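Local coordinates for acyl-CoA dehydrogenase (Mycobacterium thermoresistibile, PDB 3NF4), which uses bound flavin adenine dinucleotide to catalyse the alpha,beta-dehydrogenation of acyl-CoA thioesters to enoyl-CoA, with a chain-length preference the structure alone does not show, at the interface of chains A and B. Residues are numbered along the deposited sequence; one frame, centred on the assembly and turned at random. Chains: chain A/B, acyl-CoA dehydrogenase.

Contact 1: the interface of chains A and B. Residues chain A 309, 312-313, 316, 318; chain B 14, 78, 305, 312.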
ATOM      1  N   ASP A 309     -23.982  -2.185   3.393  1.00 47.36           N
ATOM      2  CA  ASP A 309     -24.207  -3.573   3.013  1.00 49.23           C
ATOM      3  C   ASP A 309     -24.401  -4.446   4.276  1.00 50.08           C
ATOM      4  O   ASP A 309     -25.343  -5.257   4.334  1.00 50.94           O
ATOM      5  CB  ASP A 309     -23.059  -4.094   2.141  1.00 49.07           C
ATOM      6  CG  ASP A 309     -23.275  -5.527   1.663  1.00 54.96           C
ATOM      7  OD1 ASP A 309     -23.249  -6.470   2.503  1.00 61.44           O
ATOM      8  OD2 ASP A 309     -23.441  -5.733   0.424  1.00 60.84           O
ATOM      9  N   ARG A 312     -27.967  -3.619   6.067  1.00 55.52           N
ATOM     10  CA  ARG A 312     -29.144  -4.231   5.453  1.00 57.06           C
ATOM     11  C   ARG A 312     -29.272  -5.719   5.800  1.00 57.87           C
ATOM     12  O   ARG A 312     -30.393  -6.214   5.951  1.00 58.68           O
ATOM     13  CB  ARG A 312     -29.134  -4.046   3.941  1.00 56.69           C
ATOM     14  CG  ARG A 312     -29.217  -2.615   3.477  1.00 57.67           C
ATOM     15  CD  ARG A 312     -28.831  -2.528   2.003  1.00 63.03           C
ATOM     16  NE  ARG A 312     -29.884  -2.996   1.089  1.00 66.41           N
ATOM     17  CZ  ARG A 312     -29.662  -3.531  -0.116  1.00 68.41           C
ATOM     18  NH1 ARG A 312     -28.422  -3.695  -0.575  1.00 66.69           N
ATOM     19  NH2 ARG A 312     -30.691  -3.914  -0.869  1.00 70.63           N
ATOM     20  N   ARG A 313     -28.136  -6.421   5.924  1.00 57.16           N
ATOM     21  CA  ARG A 313     -28.131  -7.800   6.425  1.00 58.13           C
ATOM     22  C   ARG A 313     -28.686  -7.906   7.871  1.00 59.80           C
ATOM     23  O   ARG A 313     -29.470  -8.814   8.184  1.00 60.54           O
ATOM     24  CB  ARG A 313     -26.733  -8.410   6.342  1.00 57.13           C
ATOM     25  CG  ARG A 313     -26.227  -8.654   4.927  1.00 56.99           C
ATOM     26  CD  ARG A 313     -24.758  -9.110   4.901  1.00 55.73           C
ATOM     27  NE  ARG A 313     -24.208  -9.042   3.550  1.00 54.98           N
ATOM     28  CZ  ARG A 313     -24.336  -9.995   2.628  1.00 54.77           C
ATOM     29  NH1 ARG A 313     -25.003 -11.115   2.897  1.00 53.67           N
ATOM     30  NH2 ARG A 313     -23.806  -9.820   1.426  1.00 53.61           N
ATOM     31  N   GLN A 316     -32.418  -7.198   7.979  1.00 63.79           N
ATOM     32  CA  GLN A 316     -33.160  -8.374   7.506  1.00 65.51           C
ATOM     33  C   GLN A 316     -33.114  -9.586   8.441  1.00 66.20           C
ATOM     34  O   GLN A 316     -33.684 -10.629   8.123  1.00 66.88           O
ATOM     35  CB  GLN A 316     -32.707  -8.792   6.093  1.00 64.87           C
ATOM     36  CG  GLN A 316     -33.465  -8.120   4.969  1.00 66.10           C
ATOM     37  CD  GLN A 316     -32.866  -8.402   3.603  1.00 68.15           C
ATOM     38  OE1 GLN A 316     -32.639  -9.560   3.229  1.00 70.15           O
ATOM     39  NE2 GLN A 316     -32.606  -7.337   2.844  1.00 67.36           N
ATOM     40  N   ARG A 318     -30.352 -11.400   9.229  1.00 66.80           N
ATOM     41  CA  ARG A 318     -29.375 -12.388   8.738  1.00 66.56           C
ATOM     42  C   ARG A 318     -27.977 -12.282   9.390  1.00 64.93           C
ATOM     43  O   ARG A 318     -27.684 -11.289  10.054  1.00 64.16           O
ATOM     44  CB  ARG A 318     -29.282 -12.291   7.218  1.00 66.16           C
ATOM     45  CG  ARG A 318     -30.531 -12.849   6.532  1.00 69.79           C
ATOM     46  CD  ARG A 318     -30.721 -12.255   5.159  1.00 72.83           C
ATOM     47  NE  ARG A 318     -29.751 -12.763   4.197  1.00 74.31           N
ATOM     48  CZ  ARG A 318     -29.840 -12.556   2.890  1.00 76.10           C
ATOM     49  NH1 ARG A 318     -30.850 -11.834   2.410  1.00 77.39           N
ATOM     50  NH2 ARG A 318     -28.926 -13.060   2.065  1.00 74.24           N
TER
ATOM     51  N   LEU B  14     -27.343 -10.405  -1.113  1.00 58.05           N
ATOM     52  CA  LEU B  14     -28.480  -9.502  -0.866  1.00 60.32           C
ATOM     53  C   LEU B  14     -29.341  -9.319  -2.115  1.00 60.85           C
ATOM     54  O   LEU B  14     -28.936  -8.661  -3.082  1.00 60.57           O
ATOM     55  CB  LEU B  14     -28.005  -8.127  -0.391  1.00 60.05           C
ATOM     56  CG  LEU B  14     -27.635  -7.981   1.079  1.00 63.21           C
ATOM     57  CD1 LEU B  14     -26.995  -6.605   1.352  1.00 62.97           C
ATOM     58  CD2 LEU B  14     -28.863  -8.240   1.998  1.00 64.94           C
ATOM     59  N   GLU B  78     -29.152  -4.411 -10.155  1.00 50.46           N
ATOM     60  CA  GLU B  78     -28.850  -5.039  -8.862  1.00 51.37           C
ATOM     61  C   GLU B  78     -28.937  -6.573  -8.915  1.00 50.15           C
ATOM     62  O   GLU B  78     -28.309  -7.255  -8.101  1.00 51.13           O
ATOM     63  CB  GLU B  78     -29.778  -4.475  -7.779  1.00 52.87           C
ATOM     64  CG  GLU B  78     -29.413  -4.808  -6.348  1.00 57.55           C
ATOM     65  CD  GLU B  78     -30.585  -4.608  -5.342  1.00 65.07           C
ATOM     66  OE1 GLU B  78     -31.728  -4.245  -5.745  1.00 66.50           O
ATOM     67  OE2 GLU B  78     -30.349  -4.830  -4.127  1.00 68.32           O
ATOM     68  N   ALA B 305     -19.774  -4.655  -2.546  1.00 39.61           N
ATOM     69  CA  ALA B 305     -20.532  -3.540  -1.966  1.00 40.96           C
ATOM     70  C   ALA B 305     -20.580  -2.273  -2.815  1.00 41.49           C
ATOM     71  O   ALA B 305     -21.631  -1.644  -2.920  1.00 42.99           O
ATOM     72  CB  ALA B 305     -19.993  -3.199  -0.581  1.00 40.99           C
ATOM     73  N   ARG B 312     -27.822   0.337  -7.539  1.00 53.98           N
ATOM     74  CA  ARG B 312     -29.043   0.648  -6.833  1.00 56.15           C
ATOM     75  C   ARG B 312     -29.481   2.105  -7.158  1.00 57.29           C
ATOM     76  O   ARG B 312     -30.673   2.411  -7.181  1.00 58.08           O
ATOM     77  CB  ARG B 312     -28.808   0.385  -5.335  1.00 56.57           C
ATOM     78  CG  ARG B 312     -30.013  -0.093  -4.548  1.00 60.39           C
ATOM     79  CD  ARG B 312     -29.687  -0.988  -3.326  1.00 64.80           C
ATOM     80  NE  ARG B 312     -28.826  -0.408  -2.280  1.00 67.33           N
ATOM     81  CZ  ARG B 312     -29.248   0.297  -1.221  1.00 69.13           C
ATOM     82  NH1 ARG B 312     -30.538   0.569  -1.046  1.00 69.21           N
ATOM     83  NH2 ARG B 312     -28.363   0.742  -0.324  1.00 68.16           N
TER
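A:Asp309, A:Arg312 and A:Arg313 have helical phi and psi near the end of helix 289-315, A:Gln316 and A:Arg318 follow in loop, and B:Leu14 has an extended backbone. B:Leu14 is the apolar plug of this patch, with 134 Å² of its surface hidden by chain A. Its CG is anti to its own carbonyl carbon, and its side chain crosses those of chain A obliquely, with both methyls in contact. CD1 of B:Leu14 lies 3.7 Å from the backbone O of A:Asp309. CD2 of B:Leu14 packs 4.0 Å from CG of A:Arg313 and also meets the amide of A:Gln316. CG of B:Leu14 sits over the centre of the A:Arg313 guanidinium. An in-plane bond from NE of A:Arg313 to OD1 of A:Asp309 (2.9 Å), which uses the syn lone pair, probably fixes the rotation of that group. A:Arg318 NH1 in turn donates to OE1 of A:Gln316 at 3.0 Å and may fix the amide's rotation.

The two copies of Arg312 meet tip to tip. Each arginine side chain bends at chi3 (76° in A:Arg312, 59° in B:Arg312), and the guanidinium planes stack 11° apart. Their like charges are probably eased by B:Glu78, whose carboxylate comes to the edge of the A:Arg312 guanidinium, in plane. The bond there is straight but weak: NH2 of A:Arg312 is 3.4 Å from OE2 of B:Glu78.

Contact 2: the interface of chains A and B. Residues chain A 375, 378-379, 381-382, 385; chain B 290-291, 293-295, 297.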
ATOM      1  N   GLN A 375      -5.699  -5.201  14.131  1.00 41.00           N
ATOM      2  CA  GLN A 375      -5.068  -6.549  14.132  1.00 42.49           C
ATOM      3  C   GLN A 375      -6.060  -7.644  14.643  1.00 43.80           C
ATOM      4  O   GLN A 375      -6.140  -8.735  14.067  1.00 44.74           O
ATOM      5  CB  GLN A 375      -3.753  -6.582  14.909  1.00 42.13           C
ATOM      6  CG  GLN A 375      -2.586  -5.843  14.251  1.00 41.90           C
ATOM      7  CD  GLN A 375      -2.751  -4.308  14.239  1.00 43.28           C
ATOM      8  OE1 GLN A 375      -3.138  -3.691  15.252  1.00 40.57           O
ATOM      9  NE2 GLN A 375      -2.480  -3.691  13.070  1.00 41.31           N
ATOM     10  N   ARG A 378      -8.610  -8.380  11.712  1.00 42.27           N
ATOM     11  CA  ARG A 378      -8.030  -9.348  10.807  1.00 43.45           C
ATOM     12  C   ARG A 378      -8.034 -10.801  11.348  1.00 45.70           C
ATOM     13  O   ARG A 378      -8.176 -11.781  10.580  1.00 44.73           O
ATOM     14  CB  ARG A 378      -6.600  -8.933  10.407  1.00 43.36           C
ATOM     15  CG  ARG A 378      -6.492  -7.602   9.584  1.00 41.76           C
ATOM     16  CD  ARG A 378      -5.001  -7.315   9.196  1.00 43.15           C
ATOM     17  NE  ARG A 378      -4.914  -6.239   8.218  1.00 43.42           N
ATOM     18  CZ  ARG A 378      -4.865  -4.936   8.502  1.00 44.21           C
ATOM     19  NH1 ARG A 378      -4.879  -4.498   9.752  1.00 44.45           N
ATOM     20  NH2 ARG A 378      -4.836  -4.052   7.516  1.00 45.16           N
ATOM     21  N   LEU A 379      -7.848 -10.938  12.662  1.00 47.52           N
ATOM     22  CA  LEU A 379      -7.819 -12.259  13.304  1.00 50.02           C
ATOM     23  C   LEU A 379      -9.252 -12.841  13.323  1.00 49.42           C
ATOM     24  O   LEU A 379      -9.463 -14.001  12.988  1.00 49.87           O
ATOM     25  CB  LEU A 379      -7.184 -12.167  14.705  1.00 51.61           C
ATOM     26  CG  LEU A 379      -7.079 -13.417  15.591  1.00 57.17           C
ATOM     27  CD1 LEU A 379      -6.436 -14.633  14.854  1.00 58.79           C
ATOM     28  CD2 LEU A 379      -6.342 -13.138  16.939  1.00 61.51           C
ATOM     29  N   ILE A 381     -11.689 -12.115  11.064  1.00 47.56           N
ATOM     30  CA  ILE A 381     -11.936 -12.473   9.664  1.00 46.83           C
ATOM     31  C   ILE A 381     -11.254 -13.799   9.243  1.00 48.54           C
ATOM     32  O   ILE A 381     -11.877 -14.645   8.581  1.00 48.65           O
ATOM     33  CB  ILE A 381     -11.538 -11.301   8.689  1.00 44.90           C
ATOM     34  CG1 ILE A 381     -12.378 -10.049   8.999  1.00 43.04           C
ATOM     35  CG2 ILE A 381     -11.710 -11.728   7.245  1.00 42.23           C
ATOM     36  CD1 ILE A 381     -11.750  -8.666   8.636  1.00 38.63           C
ATOM     37  N   ALA A 382      -9.981 -13.978   9.593  1.00 48.87           N
ATOM     38  CA  ALA A 382      -9.305 -15.231   9.245  1.00 50.79           C
ATOM     39  C   ALA A 382      -9.979 -16.457   9.883  1.00 53.23           C
ATOM     40  O   ALA A 382     -10.074 -17.509   9.236  1.00 54.14           O
ATOM     41  CB  ALA A 382      -7.836 -15.196   9.620  1.00 50.56           C
ATOM     42  N   LEU A 385     -12.843 -17.801   8.071  1.00 57.31           N
ATOM     43  CA  LEU A 385     -12.406 -18.548   6.880  1.00 58.84           C
ATOM     44  C   LEU A 385     -11.869 -19.957   7.229  1.00 61.44           C
ATOM     45  O   LEU A 385     -11.432 -20.716   6.350  1.00 61.79           O
ATOM     46  CB  LEU A 385     -11.323 -17.752   6.102  1.00 57.18           C
ATOM     47  CG  LEU A 385     -11.588 -16.304   5.624  1.00 56.38           C
ATOM     48  CD1 LEU A 385     -10.364 -15.668   4.933  1.00 53.26           C
ATOM     49  CD2 LEU A 385     -12.827 -16.217   4.720  1.00 55.40           C
TER
ATOM     50  N   GLY B 290      -2.664 -15.970   7.841  1.00 42.73           N
ATOM     51  CA  GLY B 290      -4.074 -15.671   8.126  1.00 41.53           C
ATOM     52  C   GLY B 290      -4.435 -14.215   7.838  1.00 41.41           C
ATOM     53  O   GLY B 290      -5.512 -13.941   7.319  1.00 41.27           O
ATOM     54  N   PHE B 291      -3.542 -13.290   8.182  1.00 40.65           N
ATOM     55  CA  PHE B 291      -3.713 -11.866   7.889  1.00 41.32           C
ATOM     56  C   PHE B 291      -3.728 -11.534   6.389  1.00 41.37           C
ATOM     57  O   PHE B 291      -4.582 -10.770   5.959  1.00 40.91           O
ATOM     58  CB  PHE B 291      -2.659 -11.018   8.603  1.00 41.20           C
ATOM     59  CG  PHE B 291      -2.935 -10.809  10.055  1.00 41.03           C
ATOM     60  CD1 PHE B 291      -3.757 -11.683  10.764  1.00 44.98           C
ATOM     61  CD2 PHE B 291      -2.350  -9.752  10.734  1.00 43.26           C
ATOM     62  CE1 PHE B 291      -4.004 -11.481  12.130  1.00 45.47           C
ATOM     63  CE2 PHE B 291      -2.593  -9.541  12.085  1.00 42.35           C
ATOM     64  CZ  PHE B 291      -3.419 -10.413  12.785  1.00 44.60           C
ATOM     65  N   LEU B 293      -4.699 -13.644   3.911  1.00 39.83           N
ATOM     66  CA  LEU B 293      -6.064 -14.113   3.531  1.00 39.60           C
ATOM     67  C   LEU B 293      -7.214 -13.190   3.974  1.00 38.42           C
ATOM     68  O   LEU B 293      -8.179 -12.970   3.223  1.00 37.44           O
ATOM     69  CB  LEU B 293      -6.336 -15.538   4.034  1.00 39.61           C
ATOM     70  CG  LEU B 293      -5.567 -16.658   3.320  1.00 42.41           C
ATOM     71  CD1 LEU B 293      -5.573 -17.896   4.219  1.00 42.59           C
ATOM     72  CD2 LEU B 293      -6.231 -16.968   1.986  1.00 41.39           C
ATOM     73  N   ALA B 294      -7.091 -12.642   5.175  1.00 38.37           N
ATOM     74  CA  ALA B 294      -8.061 -11.644   5.686  1.00 39.53           C
ATOM     75  C   ALA B 294      -8.156 -10.335   4.871  1.00 39.53           C
ATOM     76  O   ALA B 294      -9.270  -9.864   4.654  1.00 39.88           O
ATOM     77  CB  ALA B 294      -7.805 -11.341   7.153  1.00 39.50           C
ATOM     78  N   ASP B 295      -7.008  -9.756   4.450  1.00 39.66           N
ATOM     79  CA  ASP B 295      -6.945  -8.586   3.509  1.00 40.34           C
ATOM     80  C   ASP B 295      -7.573  -8.889   2.119  1.00 39.46           C
ATOM     81  O   ASP B 295      -8.315  -8.051   1.562  1.00 40.04           O
ATOM     82  CB  ASP B 295      -5.504  -8.068   3.318  1.00 39.91           C
ATOM     83  CG  ASP B 295      -4.956  -7.247   4.540  1.00 46.18           C
ATOM     84  OD1 ASP B 295      -5.740  -6.745   5.409  1.00 51.24           O
ATOM     85  OD2 ASP B 295      -3.699  -7.073   4.619  1.00 49.53           O
ATOM     86  N   ALA B 297     -10.041 -11.090   1.515  1.00 37.03           N
ATOM     87  CA  ALA B 297     -11.477 -11.277   1.703  1.00 36.84           C
ATOM     88  C   ALA B 297     -12.164  -9.935   1.896  1.00 37.22           C
ATOM     89  O   ALA B 297     -13.298  -9.761   1.454  1.00 37.21           O
ATOM     90  CB  ALA B 297     -11.753 -12.191   2.900  1.00 35.68           C
TER
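The B:Phe291 ring carries CB of A:Arg378 over the centre of one face, 3.9 Å from the ring centroid. This is a CH-pi contact, made by the foot of the arginine. Further out, CD of A:Arg378 passes 3.9 Å from CD2 of B:Phe291. The two side chains cross at about a right angle. At the rim, the ring tip CZ of B:Phe291 meets the backbone O of A:Gln375 at 3.4 Å. CE1 faces the backbone and CB of A:Leu379.

The A:Arg378 guanidinium takes the carboxylate of B:Asp295 at its edge, in plane. NE of A:Arg378 donates to OD1 of B:Asp295 at 3.0 Å, bent to 153° at the hydrogen, and the pair is a salt bridge. OD1 uses its syn lone pair. The carboxylate is turned 84° from the guanidinium plane, so the two groups do not form a flat, two-pronged pair. The arginine reaches this point with CG anti to its carbonyl carbon (chi1 -64°) and a chain extended from CG to NE. The same side chain therefore covers the phenyl ring and ends at the acid. The arginine charge is probably balanced by B:Asp295.

Beside this polar end the packing is small and close. CB of B:Ala294 touches the backbone O of A:Arg378 at 3.5 Å, and CG2 of A:Ile381 at 3.9 Å. CB of A:Ala382 rests 3.5 Å from the backbone O of B:Gly290. CD1 of A:Leu385 lies against the backbone of B:Leu293 and close to B:Ala297.

The site joins the C-terminal helix 374-383 of chain A, with A:Leu385 just beyond it, to the early turns of helix 287-315 of chain B, within the C-terminal acyl-CoA dehydrogenase domain.

Contact 1 and contact 2 lie on one two-fold symmetric interface, and the centres of their C-alpha atoms are about 22 Å apart. They share helix 287-315 of chain B: contact 2 uses its early turns, while contact 1 uses B:Ala305 and B:Arg312 further along. The equivalent helix of chain A also enters contact 1, so this long helix faces its own copy there. Contact 2 instead sets it against the last helix of the partner. Contact 1 adds B:Leu14 and B:Glu78, from the N-terminal segment and helix 77-88 of chain B. The deposited assembly is a tetramer, as is common in this family, and these contacts probably join one of its dimers.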